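Local coordinates for probable glutamine-binding lipoprotein GlnH (GLNBP) (Mycobacterium tuberculosis, PDB 6H1U), which binds the acidic amino acids L-glutamate and L-aspartate and, as a member of solute-binding protein family 3, probably serves amino-acid uptake, at residues D19-D24 against L173-E178; Q23-T28 against I124-R129; I117-M122 against Y235-N240; V166-T171 against S187-A192; D209-A214 against T272-A277. All coordinates share one frame; numbering follows the deposited sequence. Where two conformers were deposited one is given.

Overall arrangement
From the N terminus, the loop between strands 8-9 and 29-30 makes contacts 1 and 2, which share Gln-23 and Asp-24: the shorter closure, contact 2, reaches helix 126-129, and the longer, contact 1, reaches helix 171-176. Contact 3 pairs strand 117-118 with strand 232-240 and crosses both, since its segments alternate with theirs. Contact 4, inside the beta-alpha-beta unit of strands 163-167 and 184-188, nests within the loop closed by contact 3 and crosses contact 1. Contact 5 ties helix 210-219 to the turn after helix 262-270; it crosses contact 3 and follows the other three. Contacts 2 to 5 all include residues touching the bound aspartate.

Contact 1: residues D19-D24 against L173-E178; sequences DSSSQD and LRRIRE
The guanidinium of Arg-174 has the carbonyl of Ser-20 at its edge, in its plane, but Ser-20 O is 3.8 Å from Arg-174 NE, too far for a hydrogen bond. Beside it lies the amide of Gln-23, its plane turned 59° from the guanidinium, with Gln-23 NE2 4.0 Å from Arg-174 NH1. This is packing without bonding: the Gln-23 amide is hydrogen-bonded to Cys-126 and Glu-127 instead. A third flat group, the carboxylate of Glu-178, is met on the syn side of OE2 by the hydroxyl of Ser-21, which, anti to its carbonyl carbon (chi1 -68°), donates a short bond of 2.6 Å from Ser-21 OG to Glu-178 OE2, tilted 21° out of the carboxylate plane. The other flank of the same oxygen touches Ser-20, whose CB lies 3.4 Å from Glu-178 OE2, while Ser-20 OG turns back to Pro-17 O. The contact thus sets the loop between strands 8-9 and 29-30 against helix 171-176, the helix of a beta-alpha-beta unit in the solute-binding fold, and it does so at the surface. Within 173-178, Glu-178 OE1 and Arg-175 NH1 form a long ion pair in which the oxygen lies well out of the guanidinium plane, so charge alone links them. Arg-175 NE donates to Met-230 O. Arg-174 NE is buried here without a hydrogen bond in the model, although Glu-127 offers a weak, long ion pair.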
# COMPACT_ATOMS: atom_id res chain seq x y z
N ASP A 19 18.44 3.94 12.65
CA ASP A 19 18.32 4.73 11.43
C ASP A 19 18.08 3.87 10.19
O ASP A 19 18.25 4.36 9.07
CB ASP A 19 19.55 5.65 11.26
CG ASP A 19 20.79 4.94 10.69
OD1 ASP A 19 20.76 3.75 10.30
OD2 ASP A 19 21.84 5.62 10.62
N SER A 20 17.69 2.60 10.37
CA SER A 20 17.43 1.73 9.24
C SER A 20 16.21 2.17 8.43
O SER A 20 16.05 1.74 7.29
CB SER A 20 17.24 0.29 9.72
OG SER A 20 18.39 -0.19 10.40
N SER A 21 15.35 3.01 9.00
CA SER A 21 14.19 3.54 8.29
C SER A 21 14.47 4.89 7.65
O SER A 21 13.54 5.53 7.14
CB SER A 21 13.00 3.64 9.25
OG SER A 21 12.54 2.35 9.63
N SER A 22 15.73 5.34 7.65
CA SER A 22 16.09 6.60 7.00
C SER A 22 15.82 6.54 5.50
O SER A 22 16.04 5.51 4.86
CB SER A 22 17.57 6.90 7.25
OG SER A 22 18.36 6.46 6.16
N GLN A 23 15.35 7.67 4.95
CA GLN A 23 14.96 7.77 3.54
C GLN A 23 15.62 9.01 2.92
O GLN A 23 14.96 10.01 2.63
CB GLN A 23 13.43 7.83 3.39
CG GLN A 23 12.71 6.53 3.74
CD GLN A 23 13.11 5.39 2.83
OE1 GLN A 23 13.25 5.57 1.62
NE2 GLN A 23 13.29 4.21 3.40
N ASP A 24 16.93 8.93 2.69
CA ASP A 24 17.71 10.10 2.32
C ASP A 24 17.87 10.30 0.82
O ASP A 24 18.64 11.18 0.41
CB ASP A 24 19.10 10.05 2.96
CG ASP A 24 19.05 9.94 4.47
OD1 ASP A 24 18.03 10.35 5.07
OD2 ASP A 24 20.04 9.47 5.06
N LEU A 173 7.93 -4.82 8.26
CA LEU A 173 8.89 -5.73 8.89
C LEU A 173 10.15 -5.00 9.33
O LEU A 173 10.62 -5.19 10.46
CB LEU A 173 9.24 -6.87 7.93
CG LEU A 173 10.40 -7.75 8.42
CD1 LEU A 173 10.06 -8.35 9.79
CD2 LEU A 173 10.74 -8.83 7.41
N ARG A 174 10.72 -4.18 8.44
CA ARG A 174 11.93 -3.44 8.76
C ARG A 174 11.77 -2.65 10.06
O ARG A 174 12.64 -2.66 10.93
CB ARG A 174 12.28 -2.50 7.60
CG ARG A 174 13.65 -1.86 7.66
CD ARG A 174 14.13 -1.45 6.25
NE ARG A 174 13.36 -0.35 5.65
CZ ARG A 174 12.35 -0.48 4.78
NH1 ARG A 174 11.75 0.60 4.31
NH2 ARG A 174 11.94 -1.69 4.39
N ARG A 175 10.63 -1.98 10.21
CA ARG A 175 10.41 -1.15 11.39
C ARG A 175 10.28 -2.00 12.65
O ARG A 175 10.77 -1.61 13.71
CB ARG A 175 9.17 -0.28 11.17
CG ARG A 175 8.77 0.55 12.38
CD ARG A 175 9.85 1.55 12.72
NE ARG A 175 9.57 2.32 13.92
CZ ARG A 175 9.88 1.94 15.16
NH1 ARG A 175 10.46 0.76 15.36
NH2 ARG A 175 9.61 2.72 16.19
N ILE A 176 9.60 -3.14 12.55
CA ILE A 176 9.48 -4.05 13.70
C ILE A 176 10.84 -4.64 14.06
O ILE A 176 11.11 -4.92 15.23
CB ILE A 176 8.44 -5.14 13.38
CG1 ILE A 176 7.04 -4.52 13.23
CG2 ILE A 176 8.42 -6.22 14.45
CD1 ILE A 176 6.66 -3.60 14.34
N ARG A 177 11.72 -4.81 13.07
CA ARG A 177 13.06 -5.34 13.30
C ARG A 177 13.97 -4.36 14.02
O ARG A 177 15.08 -4.75 14.40
CB ARG A 177 13.69 -5.75 11.96
CG ARG A 177 13.16 -7.06 11.41
CD ARG A 177 13.91 -8.25 12.01
NE ARG A 177 15.24 -8.37 11.41
CZ ARG A 177 16.36 -8.02 12.02
NH1 ARG A 177 16.33 -7.54 13.25
NH2 ARG A 177 17.53 -8.15 11.39
N GLU A 178 13.55 -3.11 14.19
CA GLU A 178 14.33 -2.13 14.94
C GLU A 178 13.98 -2.11 16.42
O GLU A 178 14.72 -1.50 17.21
CB GLU A 178 14.10 -0.73 14.36
CG GLU A 178 14.47 -0.61 12.89
CD GLU A 178 13.94 0.66 12.26
OE1 GLU A 178 13.34 1.49 12.98
OE2 GLU A 178 14.12 0.83 11.04

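Contact 2: residues Q23-T28 against I124-R129; sequences QDCDPT and ITCERR. With ASP (aspartic acid), chain B.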
# COMPACT_ATOMS: atom_id res chain seq x y z
N GLN A 23 15.35 7.67 4.95
CA GLN A 23 14.96 7.77 3.54
C GLN A 23 15.62 9.01 2.92
O GLN A 23 14.96 10.01 2.63
CB GLN A 23 13.43 7.83 3.39
CG GLN A 23 12.71 6.53 3.74
CD GLN A 23 13.11 5.39 2.83
OE1 GLN A 23 13.25 5.57 1.62
NE2 GLN A 23 13.29 4.21 3.40
N ASP A 24 16.93 8.93 2.69
CA ASP A 24 17.71 10.10 2.32
C ASP A 24 17.87 10.30 0.82
O ASP A 24 18.64 11.18 0.41
CB ASP A 24 19.10 10.05 2.96
CG ASP A 24 19.05 9.94 4.47
OD1 ASP A 24 18.03 10.35 5.07
OD2 ASP A 24 20.04 9.47 5.06
N CYS A 25 17.19 9.54 -0.02
CA CYS A 25 17.26 9.79 -1.45
C CYS A 25 16.18 10.76 -1.92
O CYS A 25 16.00 10.92 -3.13
CB CYS A 25 17.15 8.50 -2.26
SG CYS A 25 15.55 7.70 -2.08
N ASP A 26 15.45 11.39 -1.00
CA ASP A 26 14.25 12.14 -1.32
C ASP A 26 13.34 11.27 -2.19
O ASP A 26 13.01 11.64 -3.32
CB ASP A 26 14.58 13.46 -2.01
CG ASP A 26 13.35 14.31 -2.27
OD1 ASP A 26 12.31 14.10 -1.60
OD2 ASP A 26 13.42 15.21 -3.14
N PRO A 27 12.90 10.11 -1.68
CA PRO A 27 12.27 9.12 -2.56
C PRO A 27 10.98 9.58 -3.19
O PRO A 27 10.61 9.05 -4.24
CB PRO A 27 12.04 7.92 -1.62
CG PRO A 27 11.92 8.54 -0.26
CD PRO A 27 12.87 9.70 -0.26
N THR A 28 10.26 10.52 -2.58
CA THR A 28 8.91 10.82 -3.07
C THR A 28 8.90 11.75 -4.28
O THR A 28 7.84 11.95 -4.86
CB THR A 28 8.06 11.42 -1.95
OG1 THR A 28 8.67 12.61 -1.45
CG2 THR A 28 7.91 10.43 -0.81
N ILE A 124 6.74 4.26 -1.14
CA ILE A 124 7.89 4.72 -1.93
C ILE A 124 9.10 4.79 -1.02
O ILE A 124 9.10 5.57 -0.05
CB ILE A 124 7.60 6.08 -2.57
CG1 ILE A 124 6.32 6.04 -3.41
CG2 ILE A 124 8.78 6.56 -3.41
CD1 ILE A 124 5.68 7.44 -3.55
N THR A 125 10.13 4.01 -1.33
CA THR A 125 11.35 4.00 -0.53
C THR A 125 12.57 4.11 -1.43
O THR A 125 12.52 3.78 -2.62
CB THR A 125 11.49 2.73 0.31
OG1 THR A 125 11.69 1.61 -0.56
CG2 THR A 125 10.25 2.49 1.16
N CYS A 126 13.67 4.56 -0.83
CA CYS A 126 14.95 4.60 -1.53
C CYS A 126 15.36 3.22 -2.02
O CYS A 126 15.89 3.08 -3.14
CB CYS A 126 16.02 5.17 -0.61
SG CYS A 126 15.66 6.87 -0.23
N GLU A 127 15.17 2.21 -1.18
CA GLU A 127 15.54 0.85 -1.56
C GLU A 127 14.75 0.38 -2.77
O GLU A 127 15.30 -0.21 -3.70
CB GLU A 127 15.33 -0.09 -0.37
CG GLU A 127 16.22 0.23 0.84
CD GLU A 127 15.57 1.13 1.91
OE1 GLU A 127 14.67 1.94 1.58
OE2 GLU A 127 15.98 1.03 3.09
N ARG A 128 13.44 0.65 -2.77
CA ARG A 128 12.61 0.20 -3.88
C ARG A 128 12.89 1.00 -5.15
O ARG A 128 12.75 0.46 -6.25
CB ARG A 128 11.14 0.27 -3.50
CG ARG A 128 10.76 -0.82 -2.52
CD ARG A 128 9.35 -0.61 -2.00
NE ARG A 128 8.99 -1.68 -1.07
CZ ARG A 128 7.84 -1.73 -0.40
NH1 ARG A 128 6.94 -0.76 -0.56
NH2 ARG A 128 7.59 -2.74 0.43
N ARG A 129 13.28 2.27 -5.01
CA ARG A 129 13.56 3.08 -6.19
C ARG A 129 14.81 2.62 -6.93
O ARG A 129 15.02 3.04 -8.08
CB ARG A 129 13.70 4.55 -5.81
CG ARG A 129 12.36 5.29 -5.80
CD ARG A 129 12.56 6.77 -6.00
NE ARG A 129 11.31 7.46 -6.30
CZ ARG A 129 10.75 7.52 -7.51
NH1 ARG A 129 11.33 6.91 -8.54
NH2 ARG A 129 9.62 8.19 -7.68
N ASP B . 2.75 0.13 2.63
CA ASP B . 3.61 -0.91 3.20
C ASP B . 4.56 -1.45 2.14
O ASP B . 5.20 -2.48 2.35
CB ASP B . 2.75 -2.05 3.80
CG ASP B . 2.02 -2.85 2.74
OD1 ASP B . 1.49 -3.93 3.07
OD2 ASP B . 1.94 -2.40 1.58
OXT ASP B . 4.67 -0.84 1.07
O HOH W 1 7.69 9.31 -6.03
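One covalent link dominates: Cys-25 SG and Cys-126 SG form a disulfide of 2.0 Å with a chi3 of -101°. Three hydrogen bonds reinforce it. Cys-126 N donates to Gln-23 OE1 at 2.7 Å, in the carbonyl plane and nearly straight, while Gln-23 NE2 gives a longer bond of 3.2 Å to the syn lone pair of Glu-127 OE1. Both ends of one amide are therefore used, which fixes its flip. Arg-129, extended from CG to NE, brings NE to Pro-27 O at 2.7 Å, with the oxygen at the guanidinium edge, and its NH2 reaches a water that also meets Thr-28 O weakly. The apolar part is the Pro-27 ring, whose CB lies 4.0 Å from Ile-124 CG2 and whose CD borders Cys-126 SG. Thr-125 caps the short helix, accepting from Arg-128 N, and Arg-128 grips the alpha-carboxylate of the bound aspartate with NH1 and NH2. The disulfide and hydrogen bonds thus fix the N-terminal loop to the very turn that presents a ligand-binding arginine.

Contact 3: residues I117-M122 against Y235-N240; sequences IVVKTM and YGVGIN. With ASP (aspartic acid), chain B.
Leaving CB with CG anti to its own carbonyl carbon (chi1 -65°), the Tyr-235 ring slides under Thr-121. Thr-121 CA stands over the ring centre, 3.6 Å from the centroid and 10° off the normal, a CH-pi contact. CD2 lies under Thr-121 CA, CE2 meets Thr-121 CG2, CE1 passes the bound aspartate nitrogen, CZ lies 3.5 Å from Thr-121 CB, and at the tip OH bonds with Asp-209 and Thr-211. So backed, Thr-121 holds the ligand twice: its O accepts from the aspartate N at 2.7 Å, and its OG1 donates to the aspartate OD2 at 2.9 Å. Beyond the ring the backbones pair. Gly-236 N donates to Met-122 O at 2.9 Å, and Val-118 with Gly-238 forms an antiparallel hydrogen-bonded pair. A water bridges Lys-120 N, Met-122 N and Gly-236 O. On one flank Ile-117 CB packs at 3.6 Å on Val-237 CG1. Strand 117-118 lies between strands 53-57 and 232-240; Ile-117 and Val-237 rest on helix 244-259, Val-118 and Met-122 on helix 106-111.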
# COMPACT_ATOMS: atom_id res chain seq x y z
N ILE A 117 1.13 -1.33 -14.04
CA ILE A 117 1.28 -0.59 -12.79
C ILE A 117 0.91 -1.51 -11.64
O ILE A 117 0.10 -2.44 -11.79
CB ILE A 117 0.40 0.68 -12.74
CG1 ILE A 117 -1.10 0.32 -12.77
CG2 ILE A 117 0.76 1.65 -13.88
CD1 ILE A 117 -2.00 1.56 -12.74
N VAL A 118 1.50 -1.24 -10.48
CA VAL A 118 1.06 -1.80 -9.20
C VAL A 118 0.37 -0.69 -8.42
O VAL A 118 0.96 0.37 -8.18
CB VAL A 118 2.24 -2.40 -8.41
CG1 VAL A 118 1.81 -2.75 -6.96
CG2 VAL A 118 2.78 -3.63 -9.12
N VAL A 119 -0.88 -0.92 -8.02
CA VAL A 119 -1.58 -0.03 -7.11
C VAL A 119 -1.98 -0.91 -5.93
O VAL A 119 -3.06 -1.52 -5.92
CB VAL A 119 -2.79 0.66 -7.74
CG1 VAL A 119 -3.25 1.82 -6.86
CG2 VAL A 119 -2.43 1.19 -9.16
N LYS A 120 -1.07 -1.03 -4.96
CA LYS A 120 -1.25 -1.97 -3.85
C LYS A 120 -0.46 -1.41 -2.67
O LYS A 120 0.62 -1.91 -2.34
CB LYS A 120 -0.81 -3.39 -4.21
CG LYS A 120 -1.33 -4.42 -3.22
CD LYS A 120 -0.71 -5.79 -3.43
CE LYS A 120 -1.38 -6.82 -2.54
NZ LYS A 120 -1.63 -6.30 -1.16
N THR A 121 -1.03 -0.37 -2.04
CA THR A 121 -0.51 0.32 -0.86
C THR A 121 1.02 0.38 -0.85
O THR A 121 1.64 0.06 0.16
CB THR A 121 -1.04 -0.33 0.44
OG1 THR A 121 -0.65 -1.71 0.52
CG2 THR A 121 -2.56 -0.26 0.51
N MET A 122 1.64 0.79 -1.95
CA MET A 122 3.06 0.54 -2.14
C MET A 122 3.88 1.75 -1.68
O MET A 122 3.98 2.76 -2.38
CB MET A 122 3.35 0.17 -3.59
CG MET A 122 4.72 -0.46 -3.77
SD MET A 122 4.94 -1.05 -5.45
CE MET A 122 6.57 -1.79 -5.33
N TYR A 235 2.36 6.30 -0.25
CA TYR A 235 2.03 5.36 -1.33
C TYR A 235 2.30 5.95 -2.70
O TYR A 235 1.92 7.10 -2.98
CB TYR A 235 0.56 4.96 -1.30
CG TYR A 235 0.09 4.18 -0.10
CD1 TYR A 235 0.98 3.75 0.87
CD2 TYR A 235 -1.25 3.88 0.04
CE1 TYR A 235 0.52 3.01 1.98
CE2 TYR A 235 -1.72 3.16 1.14
CZ TYR A 235 -0.82 2.74 2.10
OH TYR A 235 -1.31 2.01 3.18
N GLY A 236 2.87 5.14 -3.57
CA GLY A 236 3.01 5.50 -4.97
C GLY A 236 2.52 4.38 -5.86
O GLY A 236 2.45 3.22 -5.45
N VAL A 237 2.13 4.75 -7.07
CA VAL A 237 1.88 3.77 -8.12
C VAL A 237 3.22 3.23 -8.60
O VAL A 237 4.08 3.99 -9.05
CB VAL A 237 1.10 4.40 -9.29
CG1 VAL A 237 0.90 3.37 -10.41
CG2 VAL A 237 -0.25 4.95 -8.80
N GLY A 238 3.41 1.92 -8.48
CA GLY A 238 4.66 1.30 -8.90
C GLY A 238 4.65 1.05 -10.40
O GLY A 238 3.66 0.63 -10.98
N ILE A 239 5.79 1.36 -11.04
CA ILE A 239 5.95 1.33 -12.48
C ILE A 239 7.32 0.75 -12.79
O ILE A 239 8.26 0.89 -12.00
CB ILE A 239 5.78 2.76 -13.07
CG1 ILE A 239 4.34 3.24 -12.88
CG2 ILE A 239 6.19 2.84 -14.56
CD1 ILE A 239 4.16 4.77 -12.89
N ASN A 240 7.45 0.07 -13.93
CA ASN A 240 8.75 -0.46 -14.32
C ASN A 240 9.78 0.67 -14.34
O ASN A 240 9.49 1.78 -14.78
CB ASN A 240 8.67 -1.14 -15.69
CG ASN A 240 10.03 -1.67 -16.15
OD1 ASN A 240 10.81 -0.93 -16.76
ND2 ASN A 240 10.31 -2.95 -15.88
N ASP B . 2.75 0.13 2.63
CA ASP B . 3.61 -0.91 3.20
C ASP B . 4.56 -1.45 2.14
O ASP B . 5.20 -2.48 2.35
CB ASP B . 2.75 -2.05 3.80
CG ASP B . 2.02 -2.85 2.74
OD1 ASP B . 1.49 -3.93 3.07
OD2 ASP B . 1.94 -2.40 1.58
OXT ASP B . 4.67 -0.84 1.07
O HOH W 2 0.48 1.47 -4.56

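Contact 4: residues V166-T171 against S187-A192; sequences VARGTT and SVVNWA. With ASP (aspartic acid), chain B.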
# COMPACT_ATOMS: atom_id res chain seq x y z
N VAL A 166 3.43 -9.79 10.76
CA VAL A 166 3.71 -8.90 9.64
C VAL A 166 3.61 -9.72 8.36
O VAL A 166 3.93 -10.90 8.33
CB VAL A 166 5.12 -8.26 9.72
CG1 VAL A 166 5.17 -7.22 10.84
CG2 VAL A 166 6.18 -9.34 9.89
N ALA A 167 3.12 -9.08 7.30
CA ALA A 167 3.13 -9.71 5.99
C ALA A 167 4.53 -9.64 5.39
O ALA A 167 5.21 -8.62 5.49
CB ALA A 167 2.12 -9.04 5.06
N ARG A 168 4.95 -10.73 4.77
CA ARG A 168 6.26 -10.74 4.13
C ARG A 168 6.30 -9.75 2.97
O ARG A 168 5.30 -9.51 2.29
CB ARG A 168 6.61 -12.15 3.65
CG ARG A 168 6.88 -13.09 4.83
CD ARG A 168 7.42 -14.45 4.41
NE ARG A 168 6.39 -15.30 3.83
CZ ARG A 168 5.54 -16.03 4.55
NH1 ARG A 168 5.60 -15.97 5.87
NH2 ARG A 168 4.65 -16.81 3.96
N GLY A 169 7.48 -9.18 2.74
CA GLY A 169 7.64 -8.26 1.64
C GLY A 169 7.15 -6.85 1.91
O GLY A 169 6.87 -6.12 0.96
N THR A 170 7.04 -6.45 3.18
CA THR A 170 6.51 -5.13 3.51
C THR A 170 7.55 -4.30 4.25
O THR A 170 8.46 -4.83 4.89
CB THR A 170 5.23 -5.22 4.37
OG1 THR A 170 5.53 -5.88 5.61
CG2 THR A 170 4.14 -5.99 3.63
N THR A 171 7.40 -2.97 4.14
CA THR A 171 8.20 -2.05 4.95
C THR A 171 7.95 -2.25 6.43
O THR A 171 8.80 -1.89 7.25
CB THR A 171 7.87 -0.59 4.60
OG1 THR A 171 6.46 -0.37 4.81
CG2 THR A 171 8.26 -0.26 3.15
N SER A 187 5.47 -14.16 10.50
CA SER A 187 5.20 -13.59 9.18
C SER A 187 4.22 -14.45 8.40
O SER A 187 4.13 -15.67 8.61
CB SER A 187 6.49 -13.37 8.38
OG SER A 187 7.01 -14.58 7.90
N VAL A 188 3.46 -13.78 7.54
CA VAL A 188 2.39 -14.40 6.76
C VAL A 188 2.39 -13.80 5.36
O VAL A 188 3.12 -12.86 5.05
CB VAL A 188 1.01 -14.20 7.42
CG1 VAL A 188 0.93 -14.96 8.76
CG2 VAL A 188 0.73 -12.74 7.62
N VAL A 189 1.53 -14.36 4.51
CA VAL A 189 1.48 -13.90 3.12
C VAL A 189 0.80 -12.53 3.02
O VAL A 189 1.24 -11.67 2.26
CB VAL A 189 0.77 -14.95 2.24
CG1 VAL A 189 0.57 -14.41 0.83
CG2 VAL A 189 1.57 -16.24 2.24
N ASN A 190 -0.29 -12.31 3.76
CA ASN A 190 -1.03 -11.05 3.65
C ASN A 190 -1.61 -10.62 4.99
O ASN A 190 -1.68 -11.39 5.95
CB ASN A 190 -2.13 -11.14 2.58
CG ASN A 190 -3.10 -12.26 2.85
OD1 ASN A 190 -3.71 -12.31 3.92
ND2 ASN A 190 -3.27 -13.15 1.88
N TRP A 191 -2.05 -9.36 5.03
CA TRP A 191 -2.50 -8.78 6.29
C TRP A 191 -3.80 -9.40 6.76
O TRP A 191 -4.05 -9.47 7.97
CB TRP A 191 -2.62 -7.25 6.16
CG TRP A 191 -1.28 -6.60 5.97
CD1 TRP A 191 -0.81 -6.00 4.83
CD2 TRP A 191 -0.22 -6.54 6.93
NE1 TRP A 191 0.47 -5.54 5.04
CE2 TRP A 191 0.86 -5.86 6.32
CE3 TRP A 191 -0.08 -6.97 8.26
CZ2 TRP A 191 2.07 -5.62 6.98
CZ3 TRP A 191 1.11 -6.72 8.92
CH2 TRP A 191 2.17 -6.05 8.28
N ALA A 192 -4.64 -9.88 5.83
CA ALA A 192 -5.84 -10.61 6.25
C ALA A 192 -5.48 -11.83 7.08
O ALA A 192 -6.24 -12.22 7.98
CB ALA A 192 -6.65 -11.04 5.03
N ASP B . 2.75 0.13 2.63
CA ASP B . 3.61 -0.91 3.20
C ASP B . 4.56 -1.45 2.14
O ASP B . 5.20 -2.48 2.35
CB ASP B . 2.75 -2.05 3.80
CG ASP B . 2.02 -2.85 2.74
OD1 ASP B . 1.49 -3.93 3.07
OD2 ASP B . 1.94 -2.40 1.58
OXT ASP B . 4.67 -0.84 1.07
O HOH W 3 3.69 -11.22 1.04
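This is a parallel strand pairing inside a beta-alpha-beta unit, where strands 163-167 and 184-188 run side by side and their C-terminal ends open into the ligand site. Val-166 pairs with Ser-187 and Ala-167 with Val-188: Val-188 N donates to Val-166 O at 3.0 Å, and Arg-168 N to Val-188 O at 2.8 Å. Past the pair, a bend at chi3 (-75°) turns the Arg-168 guanidinium back along the strand, bringing NH1 to Ser-187 OG at 2.8 Å, 2° out of the guanidinium plane, while Val-188 C lies over one face. NH2 goes on to Gly-6 O. On the other side the Trp-191 indole lies against Ala-167, whose CB sits 3.8 Å from the centroid of the five-membered ring, 17° off its normal, a CH-pi contact. Trp-191 NE1 donates to the aspartate OD1 at 2.7 Å with the oxygen in the ring plane, and Thr-171 N donates to the ligand O at 2.9 Å. Both ligand carboxylates therefore receive N-H donors from this one corner of the unit.

Contact 5: residues D209-A214 against T272-A277; sequences DDTILA and TVLGPA. With ASP (aspartic acid), chain B.
Val-273 makes the first touch: with CG1 anti to the carbonyl carbon (chi1 -67°), its CG2 is left between the backbone N and that carbon and comes 3.9 Å from Ala-214 CB. Leu-274 follows and carries most of the contact, its two methyls dividing the surface of helix 210-219 between them. CD1 lies 3.9 Å from Thr-211 CA and 4.0 Å from Thr-211 CG2, over the first turn; CD2 meets Ala-214 CB at 3.9 Å and approaches Asp-210 O at 4.0 Å. Ala-214 CB thus touches both Val-273 and Leu-274, which meet it from the same side. Leu-274 also rests on Tyr-267 of helix 262-270. No hydrogen bond crosses, and the contact is mainly van der Waals packing of methyl groups, modest in extent, burying 171 Å². In the solute-binding fold, two lobes close around a ligand, and this packing sets the helix that begins at the ligand site against the turn after helix 262-270, consistent with a link between the lobes. At the start of that helix, Asp-209 OD2 accepts a hydrogen bond from N of the bound aspartate at 2.7 Å. After Leu-274 the 3-10 turn closes, Gly-275 N donating to Thr-272 O at 3.0 Å, and the chain bends away from helix 210-219. Further along, Ala-277 packs on Tyr-267 and Asn-264 of helix 262-270.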
# COMPACT_ATOMS: atom_id res chain seq x y z
N ASP A 209 0.63 -0.10 8.25
CA ASP A 209 -0.02 1.16 7.90
C ASP A 209 -1.36 1.29 8.61
O ASP A 209 -2.18 0.37 8.56
CB ASP A 209 -0.27 1.23 6.40
CG ASP A 209 0.96 0.96 5.55
OD1 ASP A 209 2.07 0.75 6.07
OD2 ASP A 209 0.79 0.96 4.31
N ASP A 210 -1.61 2.48 9.20
CA ASP A 210 -2.89 2.68 9.89
C ASP A 210 -4.07 2.56 8.93
O ASP A 210 -5.17 2.18 9.35
CB ASP A 210 -2.90 4.03 10.63
CG ASP A 210 -2.55 5.24 9.76
OD1 ASP A 210 -2.22 5.13 8.56
OD2 ASP A 210 -2.58 6.36 10.32
N THR A 211 -3.87 2.89 7.66
CA THR A 211 -4.88 2.67 6.63
C THR A 211 -5.27 1.20 6.51
O THR A 211 -6.46 0.86 6.50
CB THR A 211 -4.33 3.17 5.29
OG1 THR A 211 -2.99 2.67 5.16
CG2 THR A 211 -4.29 4.69 5.25
N ILE A 212 -4.27 0.32 6.37
CA ILE A 212 -4.51 -1.12 6.31
C ILE A 212 -5.14 -1.61 7.61
O ILE A 212 -6.09 -2.40 7.60
CB ILE A 212 -3.20 -1.85 6.00
CG1 ILE A 212 -2.67 -1.43 4.62
CG2 ILE A 212 -3.38 -3.37 6.11
CD1 ILE A 212 -1.37 -2.11 4.25
N LEU A 213 -4.61 -1.14 8.74
CA LEU A 213 -5.16 -1.55 10.03
C LEU A 213 -6.62 -1.14 10.15
O LEU A 213 -7.44 -1.88 10.72
CB LEU A 213 -4.34 -0.94 11.17
CG LEU A 213 -2.90 -1.42 11.30
CD1 LEU A 213 -2.29 -0.81 12.54
CD2 LEU A 213 -2.86 -2.95 11.35
N ALA A 214 -6.99 0.03 9.63
CA ALA A 214 -8.38 0.47 9.69
C ALA A 214 -9.29 -0.51 8.97
O ALA A 214 -10.42 -0.77 9.41
CB ALA A 214 -8.52 1.88 9.11
N THR A 272 -12.77 7.42 5.96
CA THR A 272 -13.24 8.38 6.97
C THR A 272 -13.17 7.81 8.38
O THR A 272 -13.23 8.58 9.34
CB THR A 272 -14.67 8.83 6.71
OG1 THR A 272 -15.51 7.70 6.47
CG2 THR A 272 -14.73 9.76 5.54
N VAL A 273 -13.03 6.49 8.54
CA VAL A 273 -12.90 5.97 9.90
C VAL A 273 -11.62 6.45 10.56
O VAL A 273 -11.50 6.37 11.79
CB VAL A 273 -12.96 4.43 9.92
CG1 VAL A 273 -14.34 3.96 9.51
CG2 VAL A 273 -11.87 3.84 9.05
N LEU A 274 -10.65 6.96 9.79
CA LEU A 274 -9.43 7.48 10.38
C LEU A 274 -9.54 8.95 10.74
O LEU A 274 -8.67 9.47 11.45
CB LEU A 274 -8.24 7.28 9.43
CG LEU A 274 -7.76 5.83 9.28
CD1 LEU A 274 -6.63 5.76 8.26
CD2 LEU A 274 -7.33 5.25 10.62
N GLY A 275 -10.60 9.62 10.29
CA GLY A 275 -10.79 11.02 10.57
C GLY A 275 -11.17 11.80 9.34
O GLY A 275 -11.32 11.25 8.24
N PRO A 276 -11.35 13.11 9.51
CA PRO A 276 -11.73 13.96 8.38
C PRO A 276 -10.66 13.93 7.31
O PRO A 276 -9.47 13.77 7.60
CB PRO A 276 -11.85 15.36 9.01
CG PRO A 276 -11.95 15.11 10.49
CD PRO A 276 -11.14 13.88 10.74
N ALA A 277 -11.09 14.10 6.06
CA ALA A 277 -10.16 14.01 4.94
C ALA A 277 -9.11 15.11 5.04
O ALA A 277 -9.46 16.28 5.26
CB ALA A 277 -10.90 14.12 3.60
N ASP B . 2.75 0.13 2.63
CA ASP B . 3.61 -0.91 3.20
C ASP B . 4.56 -1.45 2.14
O ASP B . 5.20 -2.48 2.35
CB ASP B . 2.75 -2.05 3.80
CG ASP B . 2.02 -2.85 2.74
OD1 ASP B . 1.49 -3.93 3.07
OD2 ASP B . 1.94 -2.40 1.58
OXT ASP B . 4.67 -0.84 1.07